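Local coordinates for conserved hypothetical protein (Bacteroides thetaiotaomicron, PDB 2FB6) that is of unknown function but adopts a compact alpha/beta fold built around a parallel beta sheet, at residues 43-48 with 105-110. Sequence-based numbering, arbitrary orientation. Where two conformers were deposited one is given.
Sequences NIILWG and TEYLKN
Tyr107, on helix 101-109, which packs against the sheet, reaches over to Asn43 and Ile45 of strand 41-46. The helix is still regular where 105-110 begins: Thr105 O accepts the backbone N-H of Lys109, and Glu106 O that of Asn110, as the last turn runs out. From this segment, Tyr107 alone meets the strand. Its CG lies anti to the carbonyl carbon (chi1 -57°); CB points toward the strand, whose nearest CA, that of Asn43, is 10.4 Å from the CA of Tyr107, and the ring continues to Ile45 and Asn43. Ile45 meets the ring at its edge, near the ring plane, with CD1 3.7 Å from both CD2 and CE2 of Tyr107; the two side chains pass in opposite directions. Two residues back along the strand, the Asn43 side chain crosses the tyrosine at about a right angle. The phenol OH is hydrogen-bonded to Glu75 OE2 on strand 73-77, next to strand 41-46 in the sheet. Shortening Tyr107 to an alanine is likely to cost Glu75 OE2 this partner and open a gap beside Ile45 CD1. The contact thus ties helix 101-109 to two adjacent strands of a parallel sheet ordered 4-3-2-1-5, consistent with a DsrE-like alpha/beta/alpha sandwich.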
loop_
_atom_site.group_PDB
_atom_site.type_symbol
_atom_site.label_atom_id
_atom_site.label_comp_id
_atom_site.label_asym_id
_atom_site.label_seq_id
_atom_site.Cartn_x
_atom_site.Cartn_y
_atom_site.Cartn_z
ATOM N N ASN A 43 2.387 5.148 3.385
ATOM C CA ASN A 43 1.227 4.873 2.551
ATOM C C ASN A 43 1.584 3.830 1.498
ATOM O O ASN A 43 2.609 3.963 0.825
ATOM C CB ASN A 43 0.775 6.156 1.843
ATOM C CG ASN A 43 -0.436 5.934 0.949
ATOM O OD1 ASN A 43 -0.395 6.206 -0.258
ATOM N ND2 ASN A 43 -1.521 5.448 1.536
ATOM N N ILE A 44 0.732 2.819 1.348
ATOM C CA ILE A 44 0.967 1.774 0.358
ATOM C C ILE A 44 -0.160 1.816 -0.656
ATOM O O ILE A 44 -1.324 1.847 -0.277
ATOM C CB ILE A 44 1.056 0.368 1.013
ATOM C CG1 ILE A 44 2.220 0.330 2.039
ATOM C CG2 ILE A 44 1.217 -0.713 -0.095
ATOM C CD1 ILE A 44 2.376 -0.963 2.770
ATOM N N ILE A 45 0.208 1.845 -1.934
ATOM C CA ILE A 45 -0.759 1.869 -3.035
ATOM C C ILE A 45 -0.762 0.488 -3.693
ATOM O O ILE A 45 0.258 0.043 -4.204
ATOM C CB ILE A 45 -0.381 2.917 -4.103
ATOM C CG1 ILE A 45 -0.204 4.315 -3.484
ATOM C CG2 ILE A 45 -1.425 2.906 -5.225
ATOM C CD1 ILE A 45 0.539 5.260 -4.422
ATOM N N LEU A 46 -1.913 -0.174 -3.659
ATOM C CA LEU A 46 -2.090 -1.460 -4.328
ATOM C C LEU A 46 -2.607 -1.230 -5.736
ATOM O O LEU A 46 -3.725 -0.760 -5.921
ATOM C CB LEU A 46 -3.099 -2.315 -3.567
ATOM C CG LEU A 46 -2.603 -2.969 -2.290
ATOM C CD1 LEU A 46 -3.748 -3.620 -1.554
ATOM C CD2 LEU A 46 -1.561 -4.005 -2.645
ATOM N N TRP A 47 -1.806 -1.567 -6.745
ATOM C CA TRP A 47 -2.199 -1.253 -8.114
ATOM C C TRP A 47 -1.441 -2.179 -9.043
ATOM O O TRP A 47 -0.217 -2.122 -9.093
ATOM C CB TRP A 47 -1.827 0.209 -8.405
ATOM C CG TRP A 47 -2.436 0.800 -9.644
ATOM C CD1 TRP A 47 -2.988 0.135 -10.701
ATOM C CD2 TRP A 47 -2.505 2.187 -9.958
ATOM N NE1 TRP A 47 -3.408 1.033 -11.657
ATOM C CE2 TRP A 47 -3.133 2.301 -11.214
ATOM C CE3 TRP A 47 -2.122 3.358 -9.284
ATOM C CZ2 TRP A 47 -3.363 3.540 -11.829
ATOM C CZ3 TRP A 47 -2.364 4.590 -9.895
ATOM C CH2 TRP A 47 -2.977 4.668 -11.138
ATOM N N GLY A 48 -2.169 -3.004 -9.798
ATOM C CA GLY A 48 -1.537 -3.981 -10.703
ATOM C C GLY A 48 -1.746 -5.404 -10.231
ATOM O O GLY A 48 -2.760 -5.702 -9.613
ATOM N N THR A 105 -0.691 11.007 -9.211
ATOM C CA THR A 105 -0.156 12.202 -9.846
ATOM C C THR A 105 0.271 13.201 -8.779
ATOM O O THR A 105 1.393 13.726 -8.835
ATOM C CB THR A 105 -1.176 12.821 -10.831
ATOM O OG1 THR A 105 -1.580 11.829 -11.787
ATOM C CG2 THR A 105 -0.556 14.019 -11.570
ATOM N N GLU A 106 -0.587 13.439 -7.791
ATOM C CA GLU A 106 -0.248 14.387 -6.737
ATOM C C GLU A 106 0.980 13.951 -5.950
ATOM O O GLU A 106 1.860 14.767 -5.648
ATOM C CB GLU A 106 -1.445 14.611 -5.816
ATOM C CG GLU A 106 -2.576 15.374 -6.503
ATOM C CD GLU A 106 -2.236 16.835 -6.730
ATOM O OE1 GLU A 106 -1.932 17.537 -5.734
ATOM O OE2 GLU A 106 -2.258 17.283 -7.896
ATOM N N TYR A 107 1.056 12.659 -5.622
ATOM C CA TYR A 107 2.213 12.164 -4.864
ATOM C C TYR A 107 3.496 12.428 -5.637
ATOM O O TYR A 107 4.495 12.872 -5.074
ATOM C CB TYR A 107 2.104 10.660 -4.571
ATOM C CG TYR A 107 0.860 10.222 -3.814
ATOM C CD1 TYR A 107 0.227 11.060 -2.875
ATOM C CD2 TYR A 107 0.351 8.940 -3.992
ATOM C CE1 TYR A 107 -0.920 10.640 -2.181
ATOM C CE2 TYR A 107 -0.779 8.514 -3.294
ATOM C CZ TYR A 107 -1.401 9.364 -2.384
ATOM O OH TYR A 107 -2.510 8.943 -1.681
ATOM N N LEU A 108 3.467 12.160 -6.931
ATOM C CA LEU A 108 4.651 12.377 -7.761
ATOM C C LEU A 108 4.984 13.866 -7.870
ATOM O O LEU A 108 6.146 14.260 -7.725
ATOM C CB LEU A 108 4.425 11.776 -9.151
ATOM C CG LEU A 108 4.506 10.250 -9.197
ATOM C CD1 LEU A 108 3.755 9.678 -10.406
ATOM C CD2 LEU A 108 5.971 9.768 -9.176
ATOM N N LYS A 109 3.961 14.686 -8.107
ATOM C CA LYS A 109 4.146 16.151 -8.262
ATOM C C LYS A 109 4.693 16.787 -6.999
ATOM O O LYS A 109 5.443 17.771 -7.069
ATOM C CB LYS A 109 2.829 16.829 -8.628
ATOM C CG LYS A 109 2.224 16.317 -9.928
ATOM C CD LYS A 109 2.440 17.268 -11.049
ATOM C CE LYS A 109 1.765 16.792 -12.316
ATOM N NZ LYS A 109 2.148 17.647 -13.467
ATOM N N ASN A 110 4.310 16.231 -5.850
ATOM C CA ASN A 110 4.755 16.747 -4.548
ATOM C C ASN A 110 6.175 16.325 -4.185
ATOM O O ASN A 110 6.690 16.732 -3.139
ATOM C CB ASN A 110 3.787 16.316 -3.443
ATOM C CG ASN A 110 2.416 16.928 -3.601
ATOM O OD1 ASN A 110 2.249 17.944 -4.288
ATOM N ND2 ASN A 110 1.424 16.322 -2.969
#